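Local coordinates for uncharacterized conserved protein (Methanococcus maripaludis S2, PDB 3C2Q) that catalyses the NAD(+)-dependent conversion of L-ornithine to L-proline with release of ammonia, at residues A120-M123 against H124-R127; I217-A220 against V221-G224; Q305-T308 against V309-M313. All coordinates share one frame; numbering follows the deposited sequence.

Contact 1 (A120-M123 against H124-R127)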
ATOM      1  N   ALA B 120      12.367  19.721  11.439  1.00 21.74           N
ATOM      2  CA  ALA B 120      12.244  21.182  11.571  1.00 22.81           C
ATOM      3  C   ALA B 120      13.530  21.808  12.193  1.00 23.16           C
ATOM      4  O   ALA B 120      13.993  22.851  11.738  1.00 22.26           O
ATOM      5  CB  ALA B 120      11.024  21.540  12.407  1.00 23.39           C
ATOM      6  N   LYS B 121      14.102  21.146  13.196  1.00 24.44           N
ATOM      7  CA  LYS B 121      15.354  21.627  13.807  1.00 26.54           C
ATOM      8  C   LYS B 121      16.485  21.663  12.764  1.00 27.07           C
ATOM      9  O   LYS B 121      17.240  22.654  12.672  1.00 25.50           O
ATOM     10  CB  LYS B 121      15.781  20.753  14.975  1.00 27.27           C
ATOM     11  CG  LYS B 121      17.090  21.252  15.658  1.00 31.26           C
ATOM     12  CD  LYS B 121      16.787  22.427  16.604  1.00 40.84           C
ATOM     13  CE  LYS B 121      17.867  23.532  16.560  1.00 45.50           C
ATOM     14  NZ  LYS B 121      17.282  24.859  16.995  1.00 47.31           N
ATOM     15  N   GLU B 122      16.616  20.580  11.994  1.00 26.60           N
ATOM     16  CA  GLU B 122      17.611  20.553  10.942  1.00 27.67           C
ATOM     17  C   GLU B 122      17.390  21.613   9.853  1.00 26.83           C
ATOM     18  O   GLU B 122      18.355  22.266   9.422  1.00 26.06           O
ATOM     19  CB  GLU B 122      17.750  19.152  10.349  1.00 28.96           C
ATOM     20  CG  GLU B 122      19.160  18.898   9.864  1.00 37.02           C
ATOM     21  CD  GLU B 122      19.404  17.467   9.410  1.00 46.46           C
ATOM     22  OE1 GLU B 122      18.574  16.565   9.742  1.00 49.27           O
ATOM     23  OE2 GLU B 122      20.442  17.255   8.719  1.00 50.64           O
HETATM   24  N   MSE B 123      16.148  21.814   9.410  1.00 25.28           N
HETATM   25  CA  MSE B 123      15.865  22.843   8.412  1.00 26.15           C
HETATM   26  C   MSE B 123      16.220  24.253   8.960  1.00 25.99           C
HETATM   27  O   MSE B 123      16.718  25.110   8.237  1.00 24.76           O
HETATM   28  CB  MSE B 123      14.391  22.831   8.014  1.00 25.15           C
HETATM   29  CG  MSE B 123      13.958  21.568   7.244  1.00 26.80           C
HETATM   30 SE   MSE B 123      12.031  21.669   6.932  1.00 31.25          SE
HETATM   31  CE  MSE B 123      11.878  23.210   5.751  1.00 24.29           C
ATOM     32  N   HIS B 124      15.938  24.471  10.236  1.00 26.87           N
ATOM     33  CA  HIS B 124      16.242  25.756  10.872  1.00 28.66           C
ATOM     34  C   HIS B 124      17.758  25.987  10.903  1.00 29.18           C
ATOM     35  O   HIS B 124      18.234  27.047  10.515  1.00 29.73           O
ATOM     36  CB  HIS B 124      15.638  25.814  12.269  1.00 28.63           C
ATOM     37  CG  HIS B 124      15.796  27.147  12.930  1.00 31.02           C
ATOM     38  ND1 HIS B 124      14.869  28.159  12.797  1.00 30.90           N
ATOM     39  CD2 HIS B 124      16.781  27.635  13.720  1.00 31.04           C
ATOM     40  CE1 HIS B 124      15.270  29.209  13.487  1.00 33.98           C
ATOM     41  NE2 HIS B 124      16.425  28.916  14.060  1.00 34.55           N
ATOM     42  N   GLU B 125      18.504  24.973  11.320  1.00 29.65           N
ATOM     43  CA  GLU B 125      19.961  25.034  11.329  1.00 31.24           C
ATOM     44  C   GLU B 125      20.519  25.279   9.932  1.00 30.08           C
ATOM     45  O   GLU B 125      21.414  26.117   9.744  1.00 29.30           O
ATOM     46  CB  GLU B 125      20.536  23.727  11.870  1.00 31.07           C
ATOM     47  CG  GLU B 125      20.292  23.506  13.338  1.00 33.89           C
ATOM     48  CD  GLU B 125      20.724  22.107  13.797  1.00 36.42           C
ATOM     49  OE1 GLU B 125      20.837  21.174  12.955  1.00 43.44           O
ATOM     50  OE2 GLU B 125      20.931  21.926  15.017  1.00 44.92           O
ATOM     51  N   ILE B 126      20.002  24.543   8.946  1.00 28.17           N
ATOM     52  CA  ILE B 126      20.454  24.686   7.572  1.00 26.90           C
ATOM     53  C   ILE B 126      20.134  26.078   6.993  1.00 27.18           C
ATOM     54  O   ILE B 126      20.981  26.674   6.305  1.00 27.95           O
ATOM     55  CB  ILE B 126      19.927  23.509   6.660  1.00 26.42           C
ATOM     56  CG1 ILE B 126      20.671  22.207   6.989  1.00 26.35           C
ATOM     57  CG2 ILE B 126      20.026  23.870   5.172  1.00 24.76           C
ATOM     58  CD1 ILE B 126      19.953  20.904   6.526  1.00 26.73           C
ATOM     59  N   ARG B 127      18.951  26.609   7.271  1.00 26.79           N
ATOM     60  CA  ARG B 127      18.613  27.951   6.794  1.00 28.47           C
ATOM     61  C   ARG B 127      19.559  29.012   7.387  1.00 30.55           C
ATOM     62  O   ARG B 127      19.968  29.917   6.666  1.00 30.85           O
ATOM     63  CB  ARG B 127      17.184  28.352   7.109  1.00 27.47           C
ATOM     64  CG  ARG B 127      16.794  29.624   6.369  1.00 27.82           C
ATOM     65  CD  ARG B 127      15.522  30.265   6.860  1.00 25.50           C
ATOM     66  NE  ARG B 127      15.443  30.329   8.320  1.00 28.60           N
ATOM     67  CZ  ARG B 127      14.462  30.933   8.989  1.00 28.45           C
ATOM     68  NH1 ARG B 127      13.505  31.550   8.328  1.00 30.06           N
ATOM     69  NH2 ARG B 127      14.441  30.939  10.325  1.00 30.61           N
TER
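Four backbone hydrogen bonds tie Ala-120, Lys-121, Glu-122 and Met-123 to the residues four places on, the repeat of an alpha helix, here inside the long helix 112-133 beside the parallel sheet of the Rossmann fold. Glu-125 N reaches Lys-121 O at 3.0 Å with an N-H...O angle of 167°, and Ile-126 N meets Glu-122 O at 2.9 Å. Glu-122 OE1 makes a salt bridge to Lys-298 outside the turn, while Arg-127 NH1 donates a hydrogen bond to Leu-161 O and makes a salt bridge with Glu-342, the guanidinium adding a cation-pi contact with Tyr-163. Lys-121 NZ and Glu-125 OE2, of opposite charge, stay 5.1 Å apart: the lysine chain, bent at chi2 (80°), crosses the glutamate at about a right angle and brings CE, not NZ, to 3.8 Å from that OE2. Such flexible, charged chains suit the exposed side. Selenomethionine Met-123 is buried against Met-276, Ile-278 and Ile-138, and small Ala-120 lets helix 327-342 pack close through Leu-334 and Leu-338. Ile-126 touches Met-276 and Ile-138 and also the aliphatic part of Glu-122: CG1, anti to the carbonyl carbon (chi1 -72°), turns back and sets Ile-126 CD1 4.0 Å from Glu-122 CG.

Contact 2 (I217-A220 against V221-G224)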
ATOM      1  N   ILE B 217       5.182  32.013 -15.921  1.00 26.19           N
ATOM      2  CA  ILE B 217       4.786  32.312 -14.538  1.00 25.74           C
ATOM      3  C   ILE B 217       5.206  33.727 -14.092  1.00 26.99           C
ATOM      4  O   ILE B 217       4.378  34.482 -13.540  1.00 26.77           O
ATOM      5  CB  ILE B 217       5.318  31.249 -13.550  1.00 25.19           C
ATOM      6  CG1 ILE B 217       4.596  29.913 -13.813  1.00 23.38           C
ATOM      7  CG2 ILE B 217       5.149  31.718 -12.084  1.00 23.45           C
ATOM      8  CD1 ILE B 217       5.212  28.762 -13.072  1.00 24.81           C
ATOM      9  N   LYS B 218       6.470  34.072 -14.334  1.00 26.84           N
ATOM     10  CA  LYS B 218       6.990  35.409 -13.993  1.00 28.27           C
ATOM     11  C   LYS B 218       6.123  36.552 -14.533  1.00 27.67           C
ATOM     12  O   LYS B 218       5.799  37.480 -13.794  1.00 28.00           O
ATOM     13  CB  LYS B 218       8.437  35.551 -14.441  1.00 28.50           C
ATOM     14  CG  LYS B 218       9.081  36.915 -14.089  1.00 32.59           C
ATOM     15  CD  LYS B 218      10.573  36.865 -14.342  1.00 39.44           C
ATOM     16  CE  LYS B 218      11.294  38.095 -13.799  1.00 45.00           C
ATOM     17  NZ  LYS B 218      12.797  37.912 -13.848  1.00 48.30           N
ATOM     18  N   ASN B 219       5.725  36.465 -15.800  1.00 28.19           N
ATOM     19  CA  ASN B 219       4.841  37.471 -16.413  1.00 28.57           C
ATOM     20  C   ASN B 219       3.490  37.557 -15.731  1.00 28.84           C
ATOM     21  O   ASN B 219       2.932  38.652 -15.568  1.00 28.77           O
ATOM     22  CB  ASN B 219       4.595  37.170 -17.890  1.00 28.36           C
ATOM     23  CG  ASN B 219       5.804  37.458 -18.759  1.00 27.98           C
ATOM     24  OD1 ASN B 219       6.817  37.932 -18.277  1.00 27.64           O
ATOM     25  ND2 ASN B 219       5.694  37.145 -20.048  1.00 26.52           N
ATOM     26  N   ALA B 220       2.922  36.396 -15.389  1.00 28.16           N
ATOM     27  CA  ALA B 220       1.659  36.337 -14.645  1.00 27.70           C
ATOM     28  C   ALA B 220       1.746  36.972 -13.256  1.00 27.87           C
ATOM     29  O   ALA B 220       0.772  37.520 -12.767  1.00 28.19           O
ATOM     30  CB  ALA B 220       1.166  34.852 -14.513  1.00 27.71           C
ATOM     31  N   VAL B 221       2.888  36.844 -12.604  1.00 28.87           N
ATOM     32  CA  VAL B 221       3.096  37.500 -11.321  1.00 30.25           C
ATOM     33  C   VAL B 221       3.226  39.026 -11.548  1.00 32.27           C
ATOM     34  O   VAL B 221       2.555  39.812 -10.881  1.00 31.71           O
ATOM     35  CB  VAL B 221       4.314  36.935 -10.552  1.00 29.65           C
ATOM     36  CG1 VAL B 221       4.647  37.816  -9.353  1.00 29.02           C
ATOM     37  CG2 VAL B 221       4.042  35.463 -10.082  1.00 27.15           C
ATOM     38  N   GLU B 222       4.052  39.406 -12.520  1.00 34.32           N
ATOM     39  CA  GLU B 222       4.255  40.817 -12.885  1.00 37.36           C
ATOM     40  C   GLU B 222       2.974  41.523 -13.318  1.00 37.20           C
ATOM     41  O   GLU B 222       2.758  42.674 -12.943  1.00 39.37           O
ATOM     42  CB  GLU B 222       5.382  40.941 -13.916  1.00 36.73           C
ATOM     43  CG  GLU B 222       6.749  40.705 -13.269  1.00 40.12           C
ATOM     44  CD  GLU B 222       7.945  40.782 -14.234  1.00 41.19           C
ATOM     45  OE1 GLU B 222       7.748  41.021 -15.461  1.00 45.98           O
ATOM     46  OE2 GLU B 222       9.086  40.593 -13.739  1.00 44.93           O
ATOM     47  N   SER B 223       2.094  40.835 -14.046  1.00 37.40           N
ATOM     48  CA  SER B 223       0.779  41.388 -14.410  1.00 36.52           C
ATOM     49  C   SER B 223      -0.300  41.456 -13.302  1.00 36.12           C
ATOM     50  O   SER B 223      -1.391  41.990 -13.540  1.00 36.03           O
ATOM     51  CB  SER B 223       0.203  40.628 -15.598  1.00 37.38           C
ATOM     52  OG  SER B 223      -0.342  39.377 -15.186  1.00 37.71           O
ATOM     53  N   GLY B 224      -0.020  40.910 -12.114  1.00 34.65           N
ATOM     54  CA  GLY B 224      -1.022  40.802 -11.054  1.00 33.17           C
ATOM     55  C   GLY B 224      -2.043  39.684 -11.219  1.00 32.65           C
ATOM     56  O   GLY B 224      -2.980  39.578 -10.427  1.00 32.44           O
TER
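Val-221 N bonds Ile-217 O at 2.9 Å and Ser-223 N bonds Asn-219 O at 2.8 Å, holding together a short helix whose C-terminal end is a Schellman motif. Gly-224 makes the turn there: its phi is positive (77°), which suits glycine, and its N bonds Val-221 O. The tightly packed side is apolar. Ile-217, Ala-220 and Val-221 all touch Leu-226, the two branched residues also press on Ile-235 of helix 230-237, and small Ala-220 fits against Ile-211 and Ala-214. Ile-217 and Val-221 touch each other only lightly, CG2 to CG2 at 4.4 Å; the close packing is with neighbours outside the turn. The side chain of Ile-217 lies about 8 Å from that of Asn-171, probably an NAD(+) ligand. The other side is open to solvent: the long, charged chains of Lys-218 and Glu-222 cross obliquely. They form no salt bridge, Lys-218 NZ lying 4.6 Å from Glu-222 OE2; the closer touch is Lys-218 CE to the same OE2 at 3.3 Å. Ser-223 OG, set between its own N and carbonyl carbon (chi1 78°), lies 3.2 Å from Ala-220 O and 3.4 Å from Asn-219 O, either of which could weakly take its one proton.

Contact 3 (Q305-T308 against V309-M313)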
ATOM      1  N   GLN B 305       2.598   6.268   0.606  1.00 16.50           N
ATOM      2  CA  GLN B 305       2.788   4.877   0.137  1.00 19.33           C
ATOM      3  C   GLN B 305       4.170   4.389   0.545  1.00 18.06           C
ATOM      4  O   GLN B 305       5.168   4.934   0.065  1.00 17.52           O
ATOM      5  CB  GLN B 305       2.600   4.776  -1.408  1.00 18.60           C
ATOM      6  CG  GLN B 305       1.210   5.260  -1.848  1.00 24.79           C
ATOM      7  CD  GLN B 305       0.919   5.095  -3.343  1.00 25.47           C
ATOM      8  OE1 GLN B 305       1.734   5.445  -4.194  1.00 36.11           O
ATOM      9  NE2 GLN B 305      -0.277   4.607  -3.655  1.00 33.00           N
ATOM     10  N   PRO B 306       4.244   3.382   1.442  1.00 17.46           N
ATOM     11  CA  PRO B 306       5.602   2.913   1.796  1.00 18.12           C
ATOM     12  C   PRO B 306       6.354   2.370   0.574  1.00 17.93           C
ATOM     13  O   PRO B 306       7.560   2.556   0.487  1.00 18.21           O
ATOM     14  CB  PRO B 306       5.362   1.823   2.840  1.00 17.61           C
ATOM     15  CG  PRO B 306       3.894   1.385   2.662  1.00 19.16           C
ATOM     16  CD  PRO B 306       3.180   2.641   2.168  1.00 18.03           C
ATOM     17  N   SER B 307       5.648   1.789  -0.390  1.00 17.31           N
ATOM     18  CA  SER B 307       6.317   1.265  -1.579  1.00 18.79           C
ATOM     19  C   SER B 307       7.115   2.342  -2.346  1.00 18.66           C
ATOM     20  O   SER B 307       8.173   2.045  -2.954  1.00 19.10           O
ATOM     21  CB  SER B 307       5.311   0.527  -2.483  1.00 18.05           C
ATOM     22  OG  SER B 307       4.446   1.472  -3.062  1.00 22.32           O
ATOM     23  N   THR B 308       6.674   3.606  -2.281  1.00 18.82           N
ATOM     24  CA  THR B 308       7.438   4.691  -2.897  1.00 18.09           C
ATOM     25  C   THR B 308       8.822   4.893  -2.286  1.00 17.75           C
ATOM     26  O   THR B 308       9.824   5.032  -3.022  1.00 16.87           O
ATOM     27  CB  THR B 308       6.604   6.028  -2.950  1.00 19.84           C
ATOM     28  OG1 THR B 308       5.520   5.812  -3.852  1.00 23.10           O
ATOM     29  CG2 THR B 308       7.437   7.228  -3.485  1.00 20.46           C
ATOM     30  N   VAL B 309       8.898   4.909  -0.954  1.00 15.67           N
ATOM     31  CA  VAL B 309      10.158   5.096  -0.282  1.00 16.15           C
ATOM     32  C   VAL B 309      11.026   3.861  -0.536  1.00 15.61           C
ATOM     33  O   VAL B 309      12.226   3.972  -0.768  1.00 15.40           O
ATOM     34  CB  VAL B 309       9.981   5.254   1.238  1.00 16.90           C
ATOM     35  CG1 VAL B 309      11.321   5.607   1.873  1.00 19.31           C
ATOM     36  CG2 VAL B 309       8.927   6.348   1.551  1.00 19.57           C
ATOM     37  N   THR B 310      10.416   2.683  -0.495  1.00 14.29           N
ATOM     38  CA  THR B 310      11.195   1.453  -0.733  1.00 15.03           C
ATOM     39  C   THR B 310      11.771   1.427  -2.174  1.00 15.25           C
ATOM     40  O   THR B 310      12.912   0.959  -2.390  1.00 15.51           O
ATOM     41  CB  THR B 310      10.329   0.204  -0.466  1.00 14.54           C
ATOM     42  OG1 THR B 310      10.021   0.149   0.944  1.00 15.26           O
ATOM     43  CG2 THR B 310      11.114  -1.043  -0.807  1.00 13.91           C
ATOM     44  N   LYS B 311      10.976   1.865  -3.159  1.00 14.38           N
ATOM     45  CA  LYS B 311      11.450   1.931  -4.564  1.00 15.07           C
ATOM     46  C   LYS B 311      12.671   2.836  -4.666  1.00 16.10           C
ATOM     47  O   LYS B 311      13.665   2.519  -5.390  1.00 16.69           O
ATOM     48  CB  LYS B 311      10.349   2.457  -5.468  1.00 14.92           C
ATOM     49  CG  LYS B 311       9.347   1.356  -5.841  1.00 15.86           C
ATOM     50  CD  LYS B 311       8.118   1.949  -6.518  1.00 20.64           C
ATOM     51  CE  LYS B 311       7.150   0.838  -6.914  1.00 24.76           C
ATOM     52  NZ  LYS B 311       5.795   1.433  -7.031  1.00 33.36           N
ATOM     53  N   LEU B 312      12.599   3.954  -3.966  1.00 15.07           N
ATOM     54  CA  LEU B 312      13.708   4.891  -3.954  1.00 16.59           C
ATOM     55  C   LEU B 312      14.980   4.261  -3.408  1.00 17.02           C
ATOM     56  O   LEU B 312      16.049   4.373  -4.016  1.00 16.69           O
ATOM     57  CB  LEU B 312      13.354   6.157  -3.165  1.00 15.89           C
ATOM     58  CG  LEU B 312      14.490   7.131  -2.830  1.00 17.17           C
ATOM     59  CD1 LEU B 312      14.805   7.909  -4.115  1.00 16.99           C
ATOM     60  CD2 LEU B 312      13.996   8.090  -1.756  1.00 18.07           C
HETATM   61  N   MSE B 313      14.874   3.628  -2.251  1.00 18.22           N
HETATM   62  CA  MSE B 313      16.037   2.999  -1.623  1.00 20.89           C
HETATM   63  C   MSE B 313      16.542   1.791  -2.407  1.00 19.21           C
HETATM   64  O   MSE B 313      17.763   1.601  -2.519  1.00 19.03           O
HETATM   65  CB  MSE B 313      15.741   2.632  -0.179  1.00 19.34           C
HETATM   66  CG  MSE B 313      15.354   3.872   0.637  1.00 23.15           C
HETATM   67 SE   MSE B 313      14.959   3.325   2.458  1.00 32.78          SE
HETATM   68  CE  MSE B 313      16.819   3.192   3.161  1.00 30.26           C
TER
HETATM   69  O   HOH W   1       4.842   3.105  -5.244  1.00 34.37           O
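Backbone hydrogen bonds run from each donor to the carbonyl four residues earlier, Thr-310 N to Pro-306 O at 3.0 Å, Lys-311 N to Ser-307 O at 2.8 Å and Leu-312 N to Thr-308 O at 3.1 Å, while Thr-308 N closes a tighter turn on Gln-305 O. Pro-306, having no N-H to offer, is well placed in this first turn, where no earlier helical carbonyl awaits one. A water links three polar ends: it accepts from Lys-311 NZ at 2.6 Å and also bonds Ser-307 OG at 2.8 Å and Thr-308 OG1. Lys-311 reaches it because CG is anti to the carbonyl carbon (chi1 -81°) and the chain then runs extended past the preceding turn, CG passing 3.2 Å from Ser-307 O. The helix is the crossover of a beta-alpha-beta unit between strands 298-303 and 321-324 of the Rossmann fold. Asp-303, probably an NAD(+) ligand, accepts a hydrogen bond from Gln-305 N through OD2, which also makes a weak one with Thr-308 OG1. Apolar Val-309 and Leu-312 face Cys-301 of strand 298-303. Ser-307 OG also forms a weak hydrogen bond with Gln-305 NE2 of the third subunit, and Lys-311 packs on Glu-109 of the second subunit.

In the fold
All three contacts are local turns of helix, and they follow one another in series along the chain, so none closes a long loop and none nests in or crosses another. From the N terminus, contact 1 comes first, in helix 112-133, which leads into strand 138-142 and packs on the parallel sheet and on helix 327-342. Contact 2 follows in the short helix 217-222, packed against helices 203-214 and 230-237 and about 24 Å, nearest atoms, from contact 3, on the opposite side of the chain's centre. Contact 3, last in sequence, connects two neighbouring strands of the parallel sheet and touches other subunits, which contacts 1 and 2 do not.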